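Local coordinates for methylocystis parvus OBBP MbnE (Methylocystis parvus OBBP, PDB 5ICQ), which probably binds methanobactin, a copper-chelating natural product, in the periplasm and passes it to an inner-membrane transporter for uptake, at residues Glu276-Gly281 and Trp577-Thr582; Glu311-Glu316 and Ile584-Arg589; Phe366-Glu371 and Leu570-Glu575. All blocks are in the same frame, centred on the assembly; numbering follows the deposited sequence.

Interaction 1 is buried and almost wholly apolar, whereas interaction 2 lies at the surface and depends on a salt bridge; interaction 3, partly buried, is a polar network built on a histidine and a carboxylate. Interactions 1 and 2 involve the same three-stranded antiparallel sheet: residues 577-582 lie on its central strand, and residues 311-316 begin on the neighbouring strand 308-313. Interaction 3 belongs to a different, mixed sheet, on strand 567-572 and just beyond it, shortly before the chain enters strand 576-581. It meets interaction 2 through Lys314, whose NZ forms a salt bridge with Glu369 and a probable hydrogen bond to the backbone oxygen of Ser574.

Interaction 1: Glu276-Gly281 and Trp577-Thr582; sequences EAFKAG and WIAHST
Phe278 has its CG opposite the backbone N (chi1 180°), which swings the ring off the helix and sends its far end to the strand at Ala579 and His580. CZ does most of the touching: it lies 3.5 Å from Ala579 CB, and as close to His580 N, which sits at the ring's edge near its plane. CE2 shares the methyl of Ala579, while CE1 meets His580 CA 3.8 Å away, again at the edge. A methyl suits position 579 because the ring end comes right up to the backbone here. The arrangement is that of a helix packed on a sheet: helix 271-279 sets one large aromatic against strand 576-581, the central strand of an antiparallel sheet flanked by 285-288 and 308-313. Arg286, Met308 and Phe300 also touch the Phe278 side chain, so it is contacted by all three strands and a loop. Cut back to an alanine, Phe278 would lose its ring, which would probably leave a gap beside Ala579 and deprive the last turn of the helix of its apolar hold on the strand. That turn ends in a Schellman motif, in which Gly281, with a positive phi of 83° that glycine tolerates easily, donates its N to Phe278 O at 3.0 Å. On the partly exposed side of the helix, Lys279 NZ bridges to Glu276 OE2 one turn back. His580 directs its CB away from the helix, and its ring donates from ND1 to Ser581 O at 2.8 Å, nearly straight at 171°, with Trp605 meeting it edge-to-face.

Interaction 2: Glu311-Glu316 and Ile584-Arg589; sequences ESLKNE and IVRPER
Arg586 spans the distance to Glu311 and Leu313 and touches them with its guanidinium end. From CB the chain steps to a CG lying between the backbone N and the carbonyl carbon (chi1 68°), then runs extended to NE, carrying the charge away from its own backbone; Phe598 and Trp605 touch this side chain. The flat guanidinium begins at NE; CD1 of Leu313 lies over one of its faces, 4.0 Å above the plane and offset toward the rim. NH2 touches CD2 of Leu313 at 3.5 Å and donates to Glu311 OE1 at 2.9 Å along an almost straight line (175°). NH1 takes the other oxygen, Glu311 OE2, at a very short 2.5 Å. This is a bidentate arginine-carboxylate salt bridge, spanning the gap between strand 308-313 of the three-stranded sheet and the loop that follows strand 584-585. The carboxylate faces the guanidinium edge, but the two planes are twisted 32° apart, and OE1 is approached from its syn side, somewhat out of the carboxylate plane. Glutamate suits the place because its chain, extended beyond CG, carries both oxygens out to meet the two amino groups. Leucine suits the neighbouring place because its methyls can lie against the guanidinium without competing with the acid for the N-H groups. Glu311 OE2 also accepts from His580 NE2 of strand 576-581, a second grip that limits how the carboxylate can turn.

Interaction 3: Phe366-Glu371 and Leu570-Glu575; sequences FFDESE and LFHASE
A histidine-carboxylate hydrogen bond, His572 to Glu369, fastens the loop 366-371 to strand 567-572 and the residues that follow it. NE2 of the imidazole donates to Glu369 OE1 at 2.5 Å, and the acceptor lies within 3° of the ring plane, so the bond meets the ring edge-on. OE1 is approached here from its anti side. Its syn lone pair serves Ser574, whose OG donates over 2.8 Å, and a single carboxylate oxygen is thus held by two donors from two residues of the same segment. The side chains of Glu369 and His572 come from opposite directions, their carboxylate and ring planes 45° apart. In His572 a chi1 of 63° tucks CG over its own backbone, flanked by N and C, which turns NE2 toward the glutamate, while the long glutamate chain covers the rest of the distance.

The other oxygen, Glu369 OE2, forms a salt bridge with Lys314, so the carboxylate is tied at both ends and its rotation is probably fixed. Asp368 stands beside the same imidazole edge: its OD2 comes within 3.2 Å of His572 CE1, with the carboxylate plane nearly perpendicular to the ring. That oxygen accepts a hydrogen bond from Lys364 N, whereas OD1 takes a weak bond, 2.9 Å, from Glu369 N. The two acids could well favour a positively charged imidazole. ND1, on the other side of the ring, is hydrogen-bonded to Thr363 OG1, so both ring nitrogens have partners. A histidine suits this place because it can bond in two directions from one buried ring. The arrangement is that of a loop pinned to its own sheet: strand 361-362, from which the loop leads away, pairs antiparallel with strand 567-572.

Interaction 1: Glu276-Gly281 and Trp577-Thr582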
ATOM      1  N   GLU A 276       8.802  24.943  -4.409  1.00 19.78           N
ATOM      2  CA  GLU A 276       9.724  26.061  -4.581  1.00 23.97           C
ATOM      3  C   GLU A 276      11.119  25.713  -4.079  1.00 19.94           C
ATOM      4  O   GLU A 276      12.118  26.113  -4.683  1.00 17.52           O
ATOM      5  CB  GLU A 276       9.195  27.307  -3.867  1.00 35.50           C
ATOM      6  CG  GLU A 276       7.957  27.933  -4.513  1.00 41.01           C
ATOM      7  CD  GLU A 276       8.158  28.282  -5.980  1.00 46.46           C
ATOM      8  OE1 GLU A 276       9.257  28.759  -6.343  1.00 50.23           O
ATOM      9  OE2 GLU A 276       7.212  28.078  -6.772  1.00 49.04           O
ATOM     10  N   ALA A 277      11.213  24.974  -2.971  1.00 24.15           N
ATOM     11  CA  ALA A 277      12.530  24.581  -2.473  1.00 23.16           C
ATOM     12  C   ALA A 277      13.251  23.682  -3.472  1.00 21.36           C
ATOM     13  O   ALA A 277      14.470  23.789  -3.648  1.00 21.11           O
ATOM     14  CB  ALA A 277      12.399  23.885  -1.119  1.00 22.33           C
ATOM     15  N   PHE A 278      12.511  22.794  -4.143  1.00 18.03           N
ATOM     16  CA  PHE A 278      13.115  21.978  -5.194  1.00 14.59           C
ATOM     17  C   PHE A 278      13.618  22.847  -6.344  1.00 17.67           C
ATOM     18  O   PHE A 278      14.750  22.685  -6.817  1.00 16.45           O
ATOM     19  CB  PHE A 278      12.110  20.949  -5.711  1.00 12.45           C
ATOM     20  CG  PHE A 278      12.656  20.080  -6.797  1.00 15.90           C
ATOM     21  CD1 PHE A 278      13.510  19.030  -6.491  1.00 19.17           C
ATOM     22  CD2 PHE A 278      12.326  20.309  -8.126  1.00 17.66           C
ATOM     23  CE1 PHE A 278      14.027  18.225  -7.494  1.00 18.70           C
ATOM     24  CE2 PHE A 278      12.844  19.503  -9.136  1.00 18.29           C
ATOM     25  CZ  PHE A 278      13.693  18.466  -8.818  1.00 15.34           C
ATOM     26  N   LYS A 279      12.783  23.775  -6.816  1.00 13.94           N
ATOM     27  CA  LYS A 279      13.206  24.630  -7.920  1.00 21.88           C
ATOM     28  C   LYS A 279      14.435  25.458  -7.553  1.00 21.83           C
ATOM     29  O   LYS A 279      15.294  25.705  -8.407  1.00 19.18           O
ATOM     30  CB  LYS A 279      12.058  25.537  -8.352  1.00 22.32           C
ATOM     31  CG  LYS A 279      10.937  24.806  -9.063  1.00 27.21           C
ATOM     32  CD  LYS A 279      10.041  25.792  -9.810  1.00 35.13           C
ATOM     33  CE  LYS A 279       9.228  26.640  -8.861  1.00 42.55           C
ATOM     34  NZ  LYS A 279       8.348  27.603  -9.591  1.00 39.66           N
ATOM     35  N   ALA A 280      14.554  25.862  -6.291  1.00 23.11           N
ATOM     36  CA  ALA A 280      15.703  26.635  -5.844  1.00 25.32           C
ATOM     37  C   ALA A 280      16.945  25.784  -5.617  1.00 26.86           C
ATOM     38  O   ALA A 280      18.002  26.337  -5.308  1.00 25.07           O
ATOM     39  CB  ALA A 280      15.360  27.394  -4.557  1.00 26.69           C
ATOM     40  N   GLY A 281      16.855  24.462  -5.755  1.00 22.45           N
ATOM     41  CA  GLY A 281      18.027  23.626  -5.567  1.00 26.55           C
ATOM     42  C   GLY A 281      18.338  23.271  -4.129  1.00 24.28           C
ATOM     43  O   GLY A 281      19.439  22.775  -3.854  1.00 22.55           O
ATOM     44  N   TRP A 577       5.748   9.815 -11.175  1.00 11.73           N
ATOM     45  CA  TRP A 577       6.330  11.051 -11.692  1.00  9.78           C
ATOM     46  C   TRP A 577       7.328  11.576 -10.665  1.00 14.42           C
ATOM     47  O   TRP A 577       6.952  11.857  -9.519  1.00 13.44           O
ATOM     48  CB  TRP A 577       5.237  12.093 -11.962  1.00  9.27           C
ATOM     49  CG  TRP A 577       4.104  11.556 -12.798  1.00 10.91           C
ATOM     50  CD1 TRP A 577       4.174  10.552 -13.732  1.00 15.64           C
ATOM     51  CD2 TRP A 577       2.735  11.976 -12.762  1.00 10.49           C
ATOM     52  NE1 TRP A 577       2.930  10.329 -14.281  1.00 15.12           N
ATOM     53  CE2 TRP A 577       2.028  11.180 -13.694  1.00 13.41           C
ATOM     54  CE3 TRP A 577       2.036  12.944 -12.029  1.00 20.25           C
ATOM     55  CZ2 TRP A 577       0.662  11.336 -13.926  1.00 17.51           C
ATOM     56  CZ3 TRP A 577       0.673  13.093 -12.255  1.00 20.70           C
ATOM     57  CH2 TRP A 577       0.001  12.290 -13.196  1.00 18.34           C
ATOM     58  N   ILE A 578       8.603  11.672 -11.056  1.00  8.69           N
ATOM     59  CA  ILE A 578       9.639  12.138 -10.142  1.00  9.94           C
ATOM     60  C   ILE A 578      10.473  13.230 -10.803  1.00 13.97           C
ATOM     61  O   ILE A 578      10.484  13.394 -12.025  1.00 15.31           O
ATOM     62  CB  ILE A 578      10.557  10.993  -9.652  1.00 13.78           C
ATOM     63  CG1 ILE A 578      11.492  10.540 -10.772  1.00 16.35           C
ATOM     64  CG2 ILE A 578       9.727   9.804  -9.136  1.00 11.57           C
ATOM     65  CD1 ILE A 578      12.592   9.557 -10.297  1.00 16.38           C
ATOM     66  N   ALA A 579      11.176  13.990  -9.968  1.00  9.96           N
ATOM     67  CA  ALA A 579      12.167  14.943 -10.441  1.00 10.56           C
ATOM     68  C   ALA A 579      13.311  14.959  -9.447  1.00 12.73           C
ATOM     69  O   ALA A 579      13.113  14.689  -8.259  1.00 11.35           O
ATOM     70  CB  ALA A 579      11.592  16.356 -10.610  1.00  9.24           C
ATOM     71  N   HIS A 580      14.512  15.270  -9.934  1.00 12.00           N
ATOM     72  CA  HIS A 580      15.672  15.178  -9.063  1.00 14.61           C
ATOM     73  C   HIS A 580      16.824  16.002  -9.618  1.00 15.34           C
ATOM     74  O   HIS A 580      16.909  16.253 -10.824  1.00 14.96           O
ATOM     75  CB  HIS A 580      16.113  13.720  -8.893  1.00 12.67           C
ATOM     76  CG  HIS A 580      16.451  13.050 -10.182  1.00 15.34           C
ATOM     77  ND1 HIS A 580      17.700  13.136 -10.760  1.00 19.95           N
ATOM     78  CD2 HIS A 580      15.702  12.288 -11.016  1.00 23.06           C
ATOM     79  CE1 HIS A 580      17.707  12.457 -11.893  1.00 21.13           C
ATOM     80  NE2 HIS A 580      16.507  11.935 -12.074  1.00 22.81           N
ATOM     81  N   SER A 581      17.709  16.420  -8.717  1.00 12.78           N
ATOM     82  CA  SER A 581      18.988  16.981  -9.128  1.00 13.41           C
ATOM     83  C   SER A 581      19.766  15.958  -9.948  1.00 13.65           C
ATOM     84  O   SER A 581      19.709  14.754  -9.691  1.00 13.37           O
ATOM     85  CB  SER A 581      19.803  17.391  -7.895  1.00 15.81           C
ATOM     86  OG  SER A 581      21.148  17.654  -8.250  1.00 16.00           O
ATOM     87  N   THR A 582      20.515  16.440 -10.944  1.00 14.19           N
ATOM     88  CA  THR A 582      21.356  15.518 -11.701  1.00 16.00           C
ATOM     89  C   THR A 582      22.651  15.193 -10.980  1.00 18.89           C
ATOM     90  O   THR A 582      23.427  14.366 -11.474  1.00 20.32           O
ATOM     91  CB  THR A 582      21.675  16.082 -13.093  1.00 15.62           C
ATOM     92  OG1 THR A 582      22.188  17.413 -12.960  1.00 19.85           O
ATOM     93  CG2 THR A 582      20.424  16.110 -13.923  1.00 18.16           C
TER

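Interaction 2: Glu311-Glu316 and Ile584-Arg589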
ATOM      1  N   GLU A 311      11.331  12.520 -14.665  1.00 12.13           N
ATOM      2  CA  GLU A 311      11.176  11.214 -15.291  1.00 13.62           C
ATOM      3  C   GLU A 311       9.849  10.609 -14.874  1.00 15.56           C
ATOM      4  O   GLU A 311       9.337  10.900 -13.788  1.00 16.17           O
ATOM      5  CB  GLU A 311      12.268  10.216 -14.870  1.00 18.79           C
ATOM      6  CG  GLU A 311      13.678  10.724 -14.771  1.00 31.94           C
ATOM      7  CD  GLU A 311      14.629   9.596 -14.413  1.00 31.62           C
ATOM      8  OE1 GLU A 311      14.779   8.671 -15.237  1.00 26.03           O
ATOM      9  OE2 GLU A 311      15.195   9.616 -13.300  1.00 34.82           O
ATOM     10  N   SER A 312       9.326   9.721 -15.722  1.00 11.55           N
ATOM     11  CA  SER A 312       8.217   8.841 -15.356  1.00  9.48           C
ATOM     12  C   SER A 312       8.744   7.417 -15.291  1.00 17.79           C
ATOM     13  O   SER A 312       9.377   6.951 -16.240  1.00 19.13           O
ATOM     14  CB  SER A 312       7.069   8.920 -16.365  1.00 17.90           C
ATOM     15  OG  SER A 312       6.471  10.202 -16.365  1.00 30.64           O
ATOM     16  N   LEU A 313       8.511   6.735 -14.171  1.00 11.95           N
ATOM     17  CA  LEU A 313       9.003   5.377 -13.989  1.00 14.66           C
ATOM     18  C   LEU A 313       7.847   4.427 -13.710  1.00 12.24           C
ATOM     19  O   LEU A 313       6.847   4.796 -13.088  1.00 13.18           O
ATOM     20  CB  LEU A 313      10.017   5.298 -12.842  1.00 18.61           C
ATOM     21  CG  LEU A 313      11.198   6.272 -12.889  1.00 23.56           C
ATOM     22  CD1 LEU A 313      12.060   6.103 -11.639  1.00 24.68           C
ATOM     23  CD2 LEU A 313      12.027   6.055 -14.142  1.00 21.06           C
ATOM     24  N   LYS A 314       7.998   3.191 -14.168  1.00 15.18           N
ATOM     25  CA  LYS A 314       6.987   2.164 -13.965  1.00 16.79           C
ATOM     26  C   LYS A 314       7.667   0.888 -13.506  1.00 15.86           C
ATOM     27  O   LYS A 314       8.756   0.553 -13.985  1.00 14.00           O
ATOM     28  CB  LYS A 314       6.207   1.887 -15.260  1.00 22.37           C
ATOM     29  CG  LYS A 314       4.898   1.131 -15.047  1.00 31.23           C
ATOM     30  CD  LYS A 314       4.285   0.713 -16.373  1.00 40.19           C
ATOM     31  CE  LYS A 314       2.807   0.351 -16.234  1.00 49.74           C
ATOM     32  NZ  LYS A 314       2.331   0.310 -14.815  1.00 53.24           N
ATOM     33  N   ASN A 315       7.033   0.160 -12.595  1.00 13.75           N
ATOM     34  CA  ASN A 315       7.482  -1.201 -12.319  1.00 14.80           C
ATOM     35  C   ASN A 315       6.257  -2.114 -12.367  1.00 16.54           C
ATOM     36  O   ASN A 315       5.225  -1.808 -12.981  1.00 14.23           O
ATOM     37  CB  ASN A 315       8.300  -1.281 -11.011  1.00 13.44           C
ATOM     38  CG  ASN A 315       7.490  -0.965  -9.769  1.00 16.27           C
ATOM     39  OD1 ASN A 315       6.270  -0.794  -9.828  1.00 13.44           O
ATOM     40  ND2 ASN A 315       8.174  -0.898  -8.618  1.00 13.23           N
ATOM     41  N   GLU A 316       6.367  -3.281 -11.743  1.00 12.91           N
ATOM     42  CA  GLU A 316       5.320  -4.287 -11.818  1.00 17.63           C
ATOM     43  C   GLU A 316       4.406  -4.276 -10.603  1.00 13.61           C
ATOM     44  O   GLU A 316       3.600  -5.195 -10.443  1.00 10.52           O
ATOM     45  CB  GLU A 316       5.943  -5.665 -12.014  1.00 18.63           C
ATOM     46  CG  GLU A 316       6.735  -5.746 -13.315  1.00 33.03           C
ATOM     47  CD  GLU A 316       7.585  -6.991 -13.412  1.00 40.11           C
ATOM     48  OE1 GLU A 316       7.016  -8.102 -13.422  1.00 47.76           O
ATOM     49  OE2 GLU A 316       8.825  -6.856 -13.478  1.00 40.00           O
ATOM     50  N   ILE A 584      22.650  13.655  -8.147  1.00 13.28           N
ATOM     51  CA  ILE A 584      22.455  12.343  -7.539  1.00 12.77           C
ATOM     52  C   ILE A 584      22.007  11.373  -8.619  1.00 12.41           C
ATOM     53  O   ILE A 584      21.344  11.755  -9.589  1.00 15.13           O
ATOM     54  CB  ILE A 584      21.460  12.374  -6.357  1.00 11.77           C
ATOM     55  CG1 ILE A 584      20.086  12.888  -6.798  1.00 11.78           C
ATOM     56  CG2 ILE A 584      22.028  13.225  -5.224  1.00 14.23           C
ATOM     57  CD1 ILE A 584      18.992  12.670  -5.720  1.00 15.07           C
ATOM     58  N   VAL A 585      22.403  10.108  -8.467  1.00 10.75           N
ATOM     59  CA  VAL A 585      22.142   9.085  -9.474  1.00 13.36           C
ATOM     60  C   VAL A 585      21.648   7.816  -8.788  1.00 16.17           C
ATOM     61  O   VAL A 585      21.783   7.639  -7.575  1.00 12.83           O
ATOM     62  CB  VAL A 585      23.391   8.779 -10.327  1.00 17.34           C
ATOM     63  CG1 VAL A 585      23.755   9.985 -11.181  1.00 21.31           C
ATOM     64  CG2 VAL A 585      24.525   8.420  -9.437  1.00 20.72           C
ATOM     65  N   ARG A 586      21.096   6.916  -9.586  1.00 19.12           N
ATOM     66  CA  ARG A 586      20.516   5.676  -9.094  1.00 19.32           C
ATOM     67  C   ARG A 586      21.001   4.509  -9.936  1.00 22.20           C
ATOM     68  O   ARG A 586      21.570   4.715 -11.014  1.00 19.02           O
ATOM     69  CB  ARG A 586      18.986   5.756  -9.136  1.00 18.99           C
ATOM     70  CG  ARG A 586      18.423   5.794 -10.530  1.00 25.45           C
ATOM     71  CD  ARG A 586      16.931   5.561 -10.473  1.00 22.68           C
ATOM     72  NE  ARG A 586      16.338   5.468 -11.798  1.00 24.53           N
ATOM     73  CZ  ARG A 586      16.030   6.516 -12.549  1.00 19.68           C
ATOM     74  NH1 ARG A 586      16.271   7.751 -12.111  1.00 19.83           N
ATOM     75  NH2 ARG A 586      15.491   6.328 -13.738  1.00 26.62           N
ATOM     76  N   PRO A 587      20.821   3.270  -9.467  1.00 16.13           N
ATOM     77  CA  PRO A 587      21.266   2.122 -10.266  1.00 14.82           C
ATOM     78  C   PRO A 587      20.493   2.023 -11.571  1.00 20.79           C
ATOM     79  O   PRO A 587      19.376   2.527 -11.704  1.00 18.12           O
ATOM     80  CB  PRO A 587      20.985   0.912  -9.363  1.00 15.03           C
ATOM     81  CG  PRO A 587      20.982   1.481  -7.963  1.00 16.98           C
ATOM     82  CD  PRO A 587      20.410   2.867  -8.104  1.00 17.02           C
ATOM     83  N   GLU A 588      21.113   1.353 -12.548  1.00 23.00           N
ATOM     84  CA  GLU A 588      20.467   1.177 -13.844  1.00 20.86           C
ATOM     85  C   GLU A 588      19.190   0.365 -13.721  1.00 24.71           C
ATOM     86  O   GLU A 588      18.253   0.553 -14.502  1.00 22.38           O
ATOM     87  CB  GLU A 588      21.422   0.494 -14.821  1.00 32.72           C
ATOM     88  CG  GLU A 588      22.749   1.200 -14.972  1.00 52.28           C
ATOM     89  CD  GLU A 588      23.338   1.027 -16.355  1.00 63.25           C
ATOM     90  OE1 GLU A 588      24.420   1.596 -16.616  1.00 62.76           O
ATOM     91  OE2 GLU A 588      22.713   0.329 -17.183  1.00 68.98           O
ATOM     92  N   ARG A 589      19.132  -0.533 -12.751  1.00 21.47           N
ATOM     93  CA  ARG A 589      17.988  -1.417 -12.586  1.00 25.35           C
ATOM     94  C   ARG A 589      17.219  -1.015 -11.330  1.00 24.09           C
ATOM     95  O   ARG A 589      17.774  -1.033 -10.229  1.00 21.80           O
ATOM     96  CB  ARG A 589      18.452  -2.870 -12.506  1.00 28.95           C
ATOM     97  CG  ARG A 589      17.350  -3.832 -12.167  1.00 34.46           C
ATOM     98  CD  ARG A 589      17.798  -5.257 -12.343  1.00 38.74           C
ATOM     99  NE  ARG A 589      16.764  -6.190 -11.888  1.00 33.76           N
ATOM    100  CZ  ARG A 589      16.827  -7.510 -11.993  1.00 44.45           C
ATOM    101  NH1 ARG A 589      17.896  -8.082 -12.554  1.00 45.17           N
ATOM    102  NH2 ARG A 589      15.825  -8.258 -11.535  1.00 32.59           N
TER

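Interaction 3: Phe366-Glu371 and Leu570-Glu575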
ATOM      1  N   PHE A 366      -8.961  -4.658  -9.118  1.00  8.29           N
ATOM      2  CA  PHE A 366      -8.429  -4.407  -7.783  1.00  8.98           C
ATOM      3  C   PHE A 366      -6.929  -4.643  -7.701  1.00 10.80           C
ATOM      4  O   PHE A 366      -6.317  -4.250  -6.705  1.00 11.03           O
ATOM      5  CB  PHE A 366      -9.160  -5.266  -6.743  1.00  7.11           C
ATOM      6  CG  PHE A 366     -10.527  -4.750  -6.427  1.00  6.10           C
ATOM      7  CD1 PHE A 366     -11.621  -5.130  -7.189  1.00  9.68           C
ATOM      8  CD2 PHE A 366     -10.701  -3.813  -5.411  1.00  9.37           C
ATOM      9  CE1 PHE A 366     -12.893  -4.601  -6.921  1.00  9.77           C
ATOM     10  CE2 PHE A 366     -11.954  -3.301  -5.130  1.00 11.81           C
ATOM     11  CZ  PHE A 366     -13.050  -3.699  -5.883  1.00 11.26           C
ATOM     12  N   PHE A 367      -6.327  -5.255  -8.720  1.00 12.24           N
ATOM     13  CA  PHE A 367      -4.879  -5.453  -8.791  1.00 11.90           C
ATOM     14  C   PHE A 367      -4.426  -5.092 -10.204  1.00 12.59           C
ATOM     15  O   PHE A 367      -3.858  -5.901 -10.932  1.00 14.68           O
ATOM     16  CB  PHE A 367      -4.507  -6.890  -8.411  1.00  7.69           C
ATOM     17  CG  PHE A 367      -4.995  -7.277  -7.055  1.00 11.86           C
ATOM     18  CD1 PHE A 367      -4.225  -7.022  -5.928  1.00 11.99           C
ATOM     19  CD2 PHE A 367      -6.253  -7.841  -6.894  1.00 13.41           C
ATOM     20  CE1 PHE A 367      -4.691  -7.346  -4.673  1.00 15.19           C
ATOM     21  CE2 PHE A 367      -6.724  -8.171  -5.639  1.00 11.98           C
ATOM     22  CZ  PHE A 367      -5.944  -7.919  -4.527  1.00 14.32           C
ATOM     23  N   ASP A 368      -4.679  -3.841 -10.590  1.00  9.08           N
ATOM     24  CA  ASP A 368      -4.604  -3.460 -11.994  1.00 10.21           C
ATOM     25  C   ASP A 368      -3.155  -3.387 -12.474  1.00 11.51           C
ATOM     26  O   ASP A 368      -2.225  -3.164 -11.693  1.00 12.41           O
ATOM     27  CB  ASP A 368      -5.305  -2.110 -12.208  1.00  9.59           C
ATOM     28  CG  ASP A 368      -5.821  -1.938 -13.618  1.00 18.26           C
ATOM     29  OD1 ASP A 368      -5.772  -2.908 -14.391  1.00 18.34           O
ATOM     30  OD2 ASP A 368      -6.294  -0.832 -13.951  1.00 13.77           O
ATOM     31  N   GLU A 369      -2.978  -3.579 -13.784  1.00  9.11           N
ATOM     32  CA  GLU A 369      -1.679  -3.465 -14.451  1.00 13.14           C
ATOM     33  C   GLU A 369      -0.637  -4.378 -13.808  1.00 19.10           C
ATOM     34  O   GLU A 369       0.481  -3.963 -13.492  1.00 18.03           O
ATOM     35  CB  GLU A 369      -1.203  -2.010 -14.457  1.00 18.50           C
ATOM     36  CG  GLU A 369      -2.166  -1.055 -15.128  1.00 18.57           C
ATOM     37  CD  GLU A 369      -1.474   0.222 -15.562  1.00 31.54           C
ATOM     38  OE1 GLU A 369      -2.001   1.316 -15.284  1.00 22.28           O
ATOM     39  OE2 GLU A 369      -0.388   0.126 -16.176  1.00 34.69           O
ATOM     40  N   SER A 370      -1.009  -5.637 -13.601  1.00 10.33           N
ATOM     41  CA  SER A 370      -0.083  -6.556 -12.955  1.00 17.61           C
ATOM     42  C   SER A 370      -0.499  -7.977 -13.280  1.00 14.95           C
ATOM     43  O   SER A 370      -1.572  -8.225 -13.842  1.00 13.54           O
ATOM     44  CB  SER A 370      -0.026  -6.330 -11.438  1.00 18.30           C
ATOM     45  OG  SER A 370      -0.957  -7.136 -10.740  1.00 18.80           O
ATOM     46  N   GLU A 371       0.378  -8.914 -12.907  1.00 13.76           N
ATOM     47  CA  GLU A 371       0.107 -10.323 -13.145  1.00 18.54           C
ATOM     48  C   GLU A 371      -1.073 -10.823 -12.325  1.00 14.30           C
ATOM     49  O   GLU A 371      -1.616 -11.886 -12.642  1.00 15.19           O
ATOM     50  CB  GLU A 371       1.340 -11.160 -12.801  1.00 21.63           C
ATOM     51  CG  GLU A 371       1.419 -11.465 -11.323  1.00 42.36           C
ATOM     52  CD  GLU A 371       2.760 -11.986 -10.886  1.00 58.32           C
ATOM     53  OE1 GLU A 371       3.203 -11.588  -9.789  1.00 68.11           O
ATOM     54  OE2 GLU A 371       3.367 -12.792 -11.625  1.00 53.89           O
ATOM     55  N   LEU A 570     -12.360   4.249 -10.031  1.00 10.14           N
ATOM     56  CA  LEU A 570     -11.923   5.546 -10.524  1.00 11.74           C
ATOM     57  C   LEU A 570     -10.671   5.367 -11.386  1.00 10.08           C
ATOM     58  O   LEU A 570     -10.747   4.728 -12.441  1.00 10.01           O
ATOM     59  CB  LEU A 570     -11.714   6.517  -9.357  1.00  7.45           C
ATOM     60  CG  LEU A 570     -13.064   7.009  -8.800  1.00  9.92           C
ATOM     61  CD1 LEU A 570     -12.894   7.767  -7.488  1.00  9.28           C
ATOM     62  CD2 LEU A 570     -13.796   7.888  -9.823  1.00 12.44           C
ATOM     63  N   PHE A 571      -9.524   5.904 -10.979  1.00  7.10           N
ATOM     64  CA  PHE A 571      -8.415   6.019 -11.929  1.00  9.02           C
ATOM     65  C   PHE A 571      -7.091   6.157 -11.185  1.00 10.35           C
ATOM     66  O   PHE A 571      -7.057   6.426  -9.982  1.00 10.46           O
ATOM     67  CB  PHE A 571      -8.643   7.207 -12.864  1.00 10.97           C
ATOM     68  CG  PHE A 571      -9.105   8.446 -12.148  1.00 11.99           C
ATOM     69  CD1 PHE A 571      -8.193   9.330 -11.607  1.00 18.57           C
ATOM     70  CD2 PHE A 571     -10.460   8.713 -12.005  1.00 12.74           C
ATOM     71  CE1 PHE A 571      -8.621  10.472 -10.936  1.00 25.58           C
ATOM     72  CE2 PHE A 571     -10.892   9.849 -11.339  1.00 15.09           C
ATOM     73  CZ  PHE A 571      -9.975  10.726 -10.806  1.00 16.43           C
ATOM     74  N   HIS A 572      -5.992   5.984 -11.928  1.00  8.60           N
ATOM     75  CA  HIS A 572      -4.662   5.997 -11.339  1.00 11.57           C
ATOM     76  C   HIS A 572      -3.667   6.486 -12.381  1.00 10.05           C
ATOM     77  O   HIS A 572      -3.976   6.574 -13.568  1.00  9.38           O
ATOM     78  CB  HIS A 572      -4.272   4.605 -10.818  1.00 12.83           C
ATOM     79  CG  HIS A 572      -4.174   3.572 -11.898  1.00  9.48           C
ATOM     80  ND1 HIS A 572      -5.239   2.777 -12.271  1.00  9.07           N
ATOM     81  CD2 HIS A 572      -3.137   3.208 -12.691  1.00  9.83           C
ATOM     82  CE1 HIS A 572      -4.864   1.973 -13.251  1.00 14.73           C
ATOM     83  NE2 HIS A 572      -3.592   2.213 -13.527  1.00 10.33           N
ATOM     84  N   ALA A 573      -2.460   6.830 -11.916  1.00 10.20           N
ATOM     85  CA  ALA A 573      -1.346   7.125 -12.805  1.00 12.96           C
ATOM     86  C   ALA A 573      -0.601   5.825 -13.099  1.00  9.99           C
ATOM     87  O   ALA A 573      -0.259   5.078 -12.174  1.00 12.54           O
ATOM     88  CB  ALA A 573      -0.406   8.152 -12.168  1.00 13.86           C
ATOM     89  N   SER A 574      -0.374   5.539 -14.383  1.00 10.06           N
ATOM     90  CA  SER A 574       0.310   4.298 -14.730  1.00 14.25           C
ATOM     91  C   SER A 574       1.769   4.341 -14.327  1.00 15.58           C
ATOM     92  O   SER A 574       2.378   3.290 -14.114  1.00 12.59           O
ATOM     93  CB  SER A 574       0.194   4.012 -16.231  1.00 21.84           C
ATOM     94  OG  SER A 574      -1.119   3.610 -16.568  1.00 29.29           O
ATOM     95  N   GLU A 575       2.345   5.536 -14.231  1.00 11.74           N
ATOM     96  CA  GLU A 575       3.743   5.703 -13.871  1.00 11.19           C
ATOM     97  C   GLU A 575       3.880   6.610 -12.658  1.00 15.19           C
ATOM     98  O   GLU A 575       2.985   7.395 -12.329  1.00 13.68           O
ATOM     99  CB  GLU A 575       4.549   6.295 -15.038  1.00 10.94           C
ATOM    100  CG  GLU A 575       4.729   5.342 -16.194  1.00 19.64           C
ATOM    101  CD  GLU A 575       3.769   5.618 -17.337  1.00 36.82           C
ATOM    102  OE1 GLU A 575       3.290   6.768 -17.462  1.00 33.03           O
ATOM    103  OE2 GLU A 575       3.504   4.680 -18.117  1.00 41.25           O
TER